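Local coordinates for protein trans-2-enoyl-CoA reductase [NADH] (Treponema denticola ATCC 35405, PDB 4GGO) that reduces the carbon-carbon double bond of trans-2-enoyl-CoA thioesters such as crotonyl-CoA with NADH, a step of bacterial fatty acid synthesis, at residues N18-I32 with Y92-A106. Residues are numbered along the deposited sequence; the frame is centred on the assembly and turned at random.
Sequences NAHPQGCKKGVEDQI and YGTPGWYNNLAFDEA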
ATOM      1  N   ASN A  18      -5.128 -12.502  13.947  1.00 37.95           N
ATOM      2  CA  ASN A  18      -6.559 -12.218  13.898  1.00 38.14           C
ATOM      3  C   ASN A  18      -6.888 -10.771  13.530  1.00 41.23           C
ATOM      4  O   ASN A  18      -6.001  -9.986  13.196  1.00 34.04           O
ATOM      5  CB  ASN A  18      -7.219 -12.590  15.227  1.00 37.19           C
ATOM      6  CG  ASN A  18      -6.595 -11.877  16.407  1.00 36.37           C
ATOM      7  OD1 ASN A  18      -5.454 -11.422  16.339  1.00 39.32           O
ATOM      8  ND2 ASN A  18      -7.339 -11.780  17.502  1.00 35.92           N
ATOM      9  N   ALA A  19      -8.170 -10.427  13.591  1.00 35.40           N
ATOM     10  CA  ALA A  19      -8.616  -9.082  13.246  1.00 36.34           C
ATOM     11  C   ALA A  19      -9.905  -8.717  13.974  1.00 38.86           C
ATOM     12  O   ALA A  19     -10.739  -9.579  14.250  1.00 39.30           O
ATOM     13  CB  ALA A  19      -8.802  -8.956  11.742  1.00 31.27           C
ATOM     14  N   HIS A  20     -10.058  -7.433  14.283  1.00 30.92           N
ATOM     15  CA  HIS A  20     -11.256  -6.941  14.947  1.00 32.27           C
ATOM     16  C   HIS A  20     -12.196  -6.322  13.917  1.00 32.69           C
ATOM     17  O   HIS A  20     -11.859  -5.316  13.295  1.00 31.45           O
ATOM     18  CB  HIS A  20     -10.884  -5.910  16.014  1.00 32.86           C
ATOM     19  CG  HIS A  20     -11.913  -5.751  17.088  1.00 39.66           C
ATOM     20  ND1 HIS A  20     -13.016  -4.935  16.949  1.00 37.35           N
ATOM     21  CD2 HIS A  20     -12.005  -6.298  18.323  1.00 37.76           C
ATOM     22  CE1 HIS A  20     -13.743  -4.989  18.051  1.00 42.57           C
ATOM     23  NE2 HIS A  20     -13.151  -5.809  18.900  1.00 44.32           N
ATOM     24  N   PRO A  21     -13.378  -6.931  13.728  1.00 31.99           N
ATOM     25  CA  PRO A  21     -14.350  -6.516  12.710  1.00 34.79           C
ATOM     26  C   PRO A  21     -14.767  -5.051  12.829  1.00 32.61           C
ATOM     27  O   PRO A  21     -14.737  -4.327  11.834  1.00 33.55           O
ATOM     28  CB  PRO A  21     -15.550  -7.428  12.981  1.00 37.05           C
ATOM     29  CG  PRO A  21     -14.962  -8.632  13.632  1.00 37.45           C
ATOM     30  CD  PRO A  21     -13.839  -8.112  14.478  1.00 35.74           C
ATOM     31  N   GLN A  22     -15.149  -4.624  14.028  1.00 33.83           N
ATOM     32  CA  GLN A  22     -15.599  -3.251  14.236  1.00 34.74           C
ATOM     33  C   GLN A  22     -14.437  -2.268  14.137  1.00 33.90           C
ATOM     34  O   GLN A  22     -14.601  -1.146  13.657  1.00 34.98           O
ATOM     35  CB  GLN A  22     -16.305  -3.102  15.587  1.00 38.03           C
ATOM     36  CG  GLN A  22     -17.659  -3.792  15.672  1.00 42.59           C
ATOM     37  CD  GLN A  22     -17.547  -5.302  15.744  1.00 40.41           C
ATOM     38  OE1 GLN A  22     -17.992  -6.012  14.844  1.00 45.77           O
ATOM     39  NE2 GLN A  22     -16.946  -5.800  16.820  1.00 42.32           N
ATOM     40  N   GLY A  23     -13.267  -2.697  14.598  1.00 30.96           N
ATOM     41  CA  GLY A  23     -12.071  -1.880  14.528  1.00 27.92           C
ATOM     42  C   GLY A  23     -11.669  -1.592  13.096  1.00 33.88           C
ATOM     43  O   GLY A  23     -11.279  -0.472  12.764  1.00 33.21           O
ATOM     44  N   CYS A  24     -11.761  -2.609  12.245  1.00 25.61           N
ATOM     45  CA  CYS A  24     -11.473  -2.446  10.825  1.00 25.55           C
ATOM     46  C   CYS A  24     -12.469  -1.483  10.187  1.00 32.18           C
ATOM     47  O   CYS A  24     -12.097  -0.642   9.367  1.00 28.88           O
ATOM     48  CB  CYS A  24     -11.511  -3.797  10.107  1.00 29.67           C
ATOM     49  SG  CYS A  24     -10.178  -4.930  10.570  1.00 28.23           S
ATOM     50  N   LYS A  25     -13.735  -1.615  10.571  1.00 32.70           N
ATOM     51  CA  LYS A  25     -14.792  -0.744  10.070  1.00 32.48           C
ATOM     52  C   LYS A  25     -14.521   0.711  10.439  1.00 31.24           C
ATOM     53  O   LYS A  25     -14.591   1.600   9.591  1.00 27.44           O
ATOM     54  CB  LYS A  25     -16.149  -1.179  10.626  1.00 28.09           C
ATOM     55  CG  LYS A  25     -17.295  -0.246  10.269  1.00 36.04           C
ATOM     56  CD  LYS A  25     -18.607  -0.730  10.868  1.00 41.99           C
ATOM     57  CE  LYS A  25     -19.764   0.180  10.477  1.00 51.16           C
ATOM     58  NZ  LYS A  25     -21.062  -0.303  11.027  1.00 58.54           N
ATOM     59  N   LYS A  26     -14.209   0.942  11.710  1.00 27.18           N
ATOM     60  CA  LYS A  26     -13.906   2.281  12.203  1.00 34.79           C
ATOM     61  C   LYS A  26     -12.689   2.862  11.489  1.00 33.86           C
ATOM     62  O   LYS A  26     -12.639   4.059  11.203  1.00 32.98           O
ATOM     63  CB  LYS A  26     -13.667   2.246  13.714  1.00 33.51           C
ATOM     64  CG  LYS A  26     -13.360   3.597  14.344  1.00 33.79           C
ATOM     65  CD  LYS A  26     -14.510   4.571  14.176  1.00 34.66           C
ATOM     66  CE  LYS A  26     -14.374   5.747  15.132  1.00 36.92           C
ATOM     67  NZ  LYS A  26     -13.044   6.411  15.025  1.00 43.78           N
ATOM     68  N   GLY A  27     -11.715   2.004  11.198  1.00 31.88           N
ATOM     69  CA  GLY A  27     -10.519   2.414  10.485  1.00 26.55           C
ATOM     70  C   GLY A  27     -10.837   2.923   9.092  1.00 30.19           C
ATOM     71  O   GLY A  27     -10.262   3.910   8.634  1.00 25.17           O
ATOM     72  N   VAL A  28     -11.759   2.245   8.416  1.00 29.78           N
ATOM     73  CA  VAL A  28     -12.193   2.661   7.087  1.00 25.35           C
ATOM     74  C   VAL A  28     -12.971   3.970   7.166  1.00 26.85           C
ATOM     75  O   VAL A  28     -12.764   4.876   6.359  1.00 21.86           O
ATOM     76  CB  VAL A  28     -13.062   1.580   6.412  1.00 28.06           C
ATOM     77  CG1 VAL A  28     -13.632   2.090   5.097  1.00 21.96           C
ATOM     78  CG2 VAL A  28     -12.253   0.311   6.191  1.00 24.68           C
ATOM     79  N   GLU A  29     -13.860   4.067   8.151  1.00 30.52           N
ATOM     80  CA  GLU A  29     -14.681   5.260   8.335  1.00 30.79           C
ATOM     81  C   GLU A  29     -13.847   6.499   8.645  1.00 27.11           C
ATOM     82  O   GLU A  29     -14.150   7.591   8.163  1.00 23.37           O
ATOM     83  CB  GLU A  29     -15.721   5.036   9.436  1.00 32.82           C
ATOM     84  CG  GLU A  29     -16.873   4.136   9.024  1.00 31.77           C
ATOM     85  CD  GLU A  29     -17.847   3.876  10.156  1.00 49.50           C
ATOM     86  OE1 GLU A  29     -17.427   3.939  11.330  1.00 49.24           O
ATOM     87  OE2 GLU A  29     -19.034   3.611   9.870  1.00 50.92           O
ATOM     88  N   ASP A  30     -12.800   6.329   9.450  1.00 24.91           N
ATOM     89  CA  ASP A  30     -11.915   7.440   9.789  1.00 29.94           C
ATOM     90  C   ASP A  30     -11.193   7.969   8.555  1.00 27.40           C
ATOM     91  O   ASP A  30     -10.974   9.174   8.425  1.00 22.35           O
ATOM     92  CB  ASP A  30     -10.897   7.029  10.856  1.00 37.48           C
ATOM     93  CG  ASP A  30     -11.521   6.870  12.229  1.00 41.93           C
ATOM     94  OD1 ASP A  30     -12.693   7.267  12.403  1.00 44.48           O
ATOM     95  OD2 ASP A  30     -10.835   6.356  13.139  1.00 43.62           O
ATOM     96  N   GLN A  31     -10.824   7.067   7.652  1.00 21.30           N
ATOM     97  CA  GLN A  31     -10.158   7.464   6.417  1.00 23.44           C
ATOM     98  C   GLN A  31     -11.126   8.209   5.505  1.00 24.77           C
ATOM     99  O   GLN A  31     -10.746   9.170   4.836  1.00 25.24           O
ATOM    100  CB  GLN A  31      -9.575   6.250   5.693  1.00 22.36           C
ATOM    101  CG  GLN A  31      -8.422   5.583   6.429  1.00 26.55           C
ATOM    102  CD  GLN A  31      -7.833   4.421   5.653  1.00 35.41           C
ATOM    103  OE1 GLN A  31      -7.429   4.571   4.499  1.00 27.89           O
ATOM    104  NE2 GLN A  31      -7.787   3.251   6.282  1.00 25.55           N
ATOM    105  N   ILE A  32     -12.376   7.757   5.485  1.00 25.04           N
ATOM    106  CA  ILE A  32     -13.418   8.415   4.706  1.00 24.10           C
ATOM    107  C   ILE A  32     -13.666   9.824   5.233  1.00 23.22           C
ATOM    108  O   ILE A  32     -13.772  10.774   4.457  1.00 28.75           O
ATOM    109  CB  ILE A  32     -14.737   7.615   4.732  1.00 24.26           C
ATOM    110  CG1 ILE A  32     -14.540   6.248   4.078  1.00 21.73           C
ATOM    111  CG2 ILE A  32     -15.844   8.380   4.022  1.00 24.09           C
ATOM    112  CD1 ILE A  32     -15.736   5.334   4.206  1.00 26.56           C
ATOM    113  N   TYR A  92     -11.974 -16.261  11.985  1.00 45.04           N
ATOM    114  CA  TYR A  92     -11.590 -14.929  11.533  1.00 42.03           C
ATOM    115  C   TYR A  92     -11.471 -14.842  10.020  1.00 36.85           C
ATOM    116  O   TYR A  92     -11.055 -15.792   9.361  1.00 42.81           O
ATOM    117  CB  TYR A  92     -10.245 -14.519  12.134  1.00 40.85           C
ATOM    118  CG  TYR A  92     -10.249 -14.295  13.624  1.00 41.35           C
ATOM    119  CD1 TYR A  92     -10.730 -13.110  14.165  1.00 49.30           C
ATOM    120  CD2 TYR A  92      -9.751 -15.258  14.490  1.00 43.83           C
ATOM    121  CE1 TYR A  92     -10.725 -12.896  15.530  1.00 48.85           C
ATOM    122  CE2 TYR A  92      -9.742 -15.053  15.855  1.00 47.29           C
ATOM    123  CZ  TYR A  92     -10.230 -13.871  16.370  1.00 49.33           C
ATOM    124  OH  TYR A  92     -10.223 -13.659  17.728  1.00 55.56           O
ATOM    125  N   GLY A  93     -11.831 -13.686   9.478  1.00 34.11           N
ATOM    126  CA  GLY A  93     -11.492 -13.360   8.109  1.00 34.54           C
ATOM    127  C   GLY A  93     -10.233 -12.519   8.135  1.00 36.97           C
ATOM    128  O   GLY A  93      -9.789 -12.100   9.204  1.00 29.41           O
ATOM    129  N   THR A  94      -9.641 -12.280   6.971  1.00 32.22           N
ATOM    130  CA  THR A  94      -8.510 -11.366   6.893  1.00 29.11           C
ATOM    131  C   THR A  94      -9.032  -9.949   7.113  1.00 26.91           C
ATOM    132  O   THR A  94     -10.193  -9.667   6.816  1.00 23.90           O
ATOM    133  CB  THR A  94      -7.793 -11.469   5.532  1.00 29.63           C
ATOM    134  OG1 THR A  94      -8.735 -11.265   4.473  1.00 31.45           O
ATOM    135  CG2 THR A  94      -7.150 -12.837   5.374  1.00 34.62           C
ATOM    136  N   PRO A  95      -8.187  -9.055   7.657  1.00 28.23           N
ATOM    137  CA  PRO A  95      -8.618  -7.670   7.886  1.00 25.96           C
ATOM    138  C   PRO A  95      -9.139  -6.999   6.617  1.00 26.59           C
ATOM    139  O   PRO A  95     -10.054  -6.176   6.688  1.00 27.53           O
ATOM    140  CB  PRO A  95      -7.341  -6.975   8.384  1.00 31.39           C
ATOM    141  CG  PRO A  95      -6.215  -7.921   8.075  1.00 32.05           C
ATOM    142  CD  PRO A  95      -6.814  -9.288   8.132  1.00 29.24           C
ATOM    143  N   GLY A  96      -8.574  -7.363   5.470  1.00 20.31           N
ATOM    144  CA  GLY A  96      -9.000  -6.802   4.202  1.00 22.12           C
ATOM    145  C   GLY A  96     -10.435  -7.145   3.845  1.00 26.02           C
ATOM    146  O   GLY A  96     -11.107  -6.386   3.147  1.00 22.97           O
ATOM    147  N   TRP A  97     -10.904  -8.294   4.324  1.00 24.17           N
ATOM    148  CA  TRP A  97     -12.279  -8.720   4.086  1.00 26.83           C
ATOM    149  C   TRP A  97     -13.242  -7.762   4.774  1.00 24.36           C
ATOM    150  O   TRP A  97     -14.195  -7.281   4.163  1.00 28.38           O
ATOM    151  CB  TRP A  97     -12.495 -10.150   4.594  1.00 27.41           C
ATOM    152  CG  TRP A  97     -13.812 -10.752   4.196  1.00 33.31           C
ATOM    153  CD1 TRP A  97     -14.180 -11.168   2.950  1.00 34.52           C
ATOM    154  CD2 TRP A  97     -14.929 -11.025   5.054  1.00 30.54           C
ATOM    155  NE1 TRP A  97     -15.458 -11.674   2.976  1.00 35.17           N
ATOM    156  CE2 TRP A  97     -15.939 -11.597   4.256  1.00 32.96           C
ATOM    157  CE3 TRP A  97     -15.173 -10.835   6.418  1.00 32.63           C
ATOM    158  CZ2 TRP A  97     -17.174 -11.982   4.777  1.00 38.49           C
ATOM    159  CZ3 TRP A  97     -16.401 -11.217   6.932  1.00 37.10           C
ATOM    160  CH2 TRP A  97     -17.384 -11.785   6.113  1.00 38.70           C
ATOM    161  N   TYR A  98     -12.981  -7.483   6.047  1.00 27.71           N
ATOM    162  CA  TYR A  98     -13.803  -6.556   6.815  1.00 26.25           C
ATOM    163  C   TYR A  98     -13.715  -5.142   6.247  1.00 34.27           C
ATOM    164  O   TYR A  98     -14.718  -4.426   6.185  1.00 28.89           O
ATOM    165  CB  TYR A  98     -13.398  -6.571   8.291  1.00 25.87           C
ATOM    166  CG  TYR A  98     -13.535  -7.934   8.937  1.00 33.08           C
ATOM    167  CD1 TYR A  98     -14.783  -8.435   9.287  1.00 33.12           C
ATOM    168  CD2 TYR A  98     -12.419  -8.720   9.191  1.00 28.24           C
ATOM    169  CE1 TYR A  98     -14.916  -9.680   9.874  1.00 35.80           C
ATOM    170  CE2 TYR A  98     -12.543  -9.967   9.779  1.00 36.91           C
ATOM    171  CZ  TYR A  98     -13.793 -10.441  10.117  1.00 33.79           C
ATOM    172  OH  TYR A  98     -13.922 -11.680  10.702  1.00 39.62           O
ATOM    173  N   ASN A  99     -12.515  -4.748   5.827  1.00 29.80           N
ATOM    174  CA  ASN A  99     -12.308  -3.452   5.189  1.00 26.43           C
ATOM    175  C   ASN A  99     -13.167  -3.289   3.937  1.00 27.98           C
ATOM    176  O   ASN A  99     -13.809  -2.257   3.749  1.00 25.95           O
ATOM    177  CB  ASN A  99     -10.833  -3.243   4.838  1.00 24.56           C
ATOM    178  CG  ASN A  99      -9.967  -3.016   6.063  1.00 27.09           C
ATOM    179  OD1 ASN A  99     -10.467  -2.727   7.150  1.00 27.70           O
ATOM    180  ND2 ASN A  99      -8.655  -3.132   5.888  1.00 22.51           N
ATOM    181  N   ASN A 100     -13.173  -4.313   3.088  1.00 23.93           N
ATOM    182  CA  ASN A 100     -13.989  -4.297   1.877  1.00 27.19           C
ATOM    183  C   ASN A 100     -15.481  -4.209   2.181  1.00 30.33           C
ATOM    184  O   ASN A 100     -16.225  -3.524   1.477  1.00 25.43           O
ATOM    185  CB  ASN A 100     -13.710  -5.528   1.009  1.00 30.18           C
ATOM    186  CG  ASN A 100     -12.357  -5.471   0.332  1.00 33.63           C
ATOM    187  OD1 ASN A 100     -11.753  -4.406   0.212  1.00 27.41           O
ATOM    188  ND2 ASN A 100     -11.875  -6.623  -0.123  1.00 26.74           N
ATOM    189  N   LEU A 101     -15.914  -4.911   3.224  1.00 28.20           N
ATOM    190  CA  LEU A 101     -17.310  -4.867   3.644  1.00 33.42           C
ATOM    191  C   LEU A 101     -17.680  -3.465   4.108  1.00 31.23           C
ATOM    192  O   LEU A 101     -18.743  -2.948   3.769  1.00 29.17           O
ATOM    193  CB  LEU A 101     -17.573  -5.872   4.767  1.00 32.59           C
ATOM    194  CG  LEU A 101     -17.407  -7.356   4.439  1.00 37.40           C
ATOM    195  CD1 LEU A 101     -17.797  -8.206   5.639  1.00 39.17           C
ATOM    196  CD2 LEU A 101     -18.223  -7.741   3.214  1.00 30.61           C
ATOM    197  N   ALA A 102     -16.787  -2.855   4.883  1.00 26.08           N
ATOM    198  CA  ALA A 102     -16.998  -1.503   5.382  1.00 29.32           C
ATOM    199  C   ALA A 102     -17.052  -0.499   4.237  1.00 30.00           C
ATOM    200  O   ALA A 102     -17.907   0.385   4.218  1.00 29.94           O
ATOM    201  CB  ALA A 102     -15.906  -1.127   6.369  1.00 29.80           C
ATOM    202  N   PHE A 103     -16.141  -0.647   3.279  1.00 30.63           N
ATOM    203  CA  PHE A 103     -16.088   0.255   2.133  1.00 29.10           C
ATOM    204  C   PHE A 103     -17.368   0.197   1.308  1.00 32.08           C
ATOM    205  O   PHE A 103     -18.001   1.224   1.060  1.00 28.49           O
ATOM    206  CB  PHE A 103     -14.884  -0.059   1.240  1.00 22.64           C
ATOM    207  CG  PHE A 103     -14.748   0.868   0.064  1.00 26.81           C
ATOM    208  CD1 PHE A 103     -15.376   0.584  -1.141  1.00 25.23           C
ATOM    209  CD2 PHE A 103     -14.000   2.029   0.165  1.00 25.00           C
ATOM    210  CE1 PHE A 103     -15.261   1.440  -2.218  1.00 28.40           C
ATOM    211  CE2 PHE A 103     -13.878   2.888  -0.911  1.00 27.70           C
ATOM    212  CZ  PHE A 103     -14.510   2.595  -2.102  1.00 25.12           C
ATOM    213  N   ASP A 104     -17.733  -1.005   0.874  1.00 28.48           N
ATOM    214  CA  ASP A 104     -18.906  -1.195   0.025  1.00 34.25           C
ATOM    215  C   ASP A 104     -20.186  -0.725   0.709  1.00 33.52           C
ATOM    216  O   ASP A 104     -21.076  -0.172   0.065  1.00 33.79           O
ATOM    217  CB  ASP A 104     -19.035  -2.660  -0.400  1.00 30.11           C
ATOM    218  CG  ASP A 104     -17.979  -3.066  -1.411  1.00 35.59           C
ATOM    219  OD1 ASP A 104     -17.480  -2.183  -2.140  1.00 37.06           O
ATOM    220  OD2 ASP A 104     -17.652  -4.269  -1.481  1.00 37.56           O
ATOM    221  N   GLU A 105     -20.268  -0.945   2.016  1.00 33.36           N
ATOM    222  CA  GLU A 105     -21.412  -0.494   2.797  1.00 33.03           C
ATOM    223  C   GLU A 105     -21.479   1.030   2.821  1.00 38.07           C
ATOM    224  O   GLU A 105     -22.554   1.617   2.691  1.00 33.15           O
ATOM    225  CB  GLU A 105     -21.338  -1.053   4.219  1.00 41.62           C
ATOM    226  CG  GLU A 105     -22.517  -0.688   5.102  1.00 47.98           C
ATOM    227  CD  GLU A 105     -22.658  -1.622   6.289  1.00 52.14           C
ATOM    228  OE1 GLU A 105     -22.397  -2.833   6.127  1.00 60.01           O
ATOM    229  OE2 GLU A 105     -23.028  -1.148   7.384  1.00 59.30           O
ATOM    230  N   ALA A 106     -20.322   1.665   2.981  1.00 32.42           N
ATOM    231  CA  ALA A 106     -20.245   3.121   2.987  1.00 31.84           C
ATOM    232  C   ALA A 106     -20.538   3.688   1.603  1.00 29.95           C
ATOM    233  O   ALA A 106     -21.233   4.695   1.471  1.00 32.25           O
ATOM    234  CB  ALA A 106     -18.877   3.579   3.472  1.00 31.21           C
TER
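Helix 21-32 and the loop residue A19 before it pack on helix 95-106 through mostly small or apolar side chains, with the Y98 ring at the N-terminal end, beside the NAD(+) site of the Rossmann-type domain. The axes come within 8.4 Å at a crossing angle of -51°. Such closeness suits A102, whose CB lies 3.9 Å from both K25 CA and V28 CB; A19 and C24 are likewise small enough to sit against P95. Farther along, I32 CD1 reaches A106 CB. Two tyrosines offer flat faces to CH groups. Y98 takes P21 CA over one face, 4.2 Å from the ring centroid, while W97 of its own helix covers the other; its hydroxyl accepts from G93 N and also bonds F398 O. Over the Y92 ring sits N18 CB, 3.4 Å from the centroid. N18 CG lies between the backbone N and the carbonyl carbon (chi1 57°), setting the amide beside the ring, its plane nearly perpendicular; ND2 bonds Y92 OH weakly and K8 O more strongly. N99 OD1 lies 3.3 Å from C24 CB, while ND2 donates to the carbonyl of S59, an NAD(+)-binding residue. Apolar and CH-pi packing thus dominates, with N99 linking this buried interface to the cofactor-binding loop.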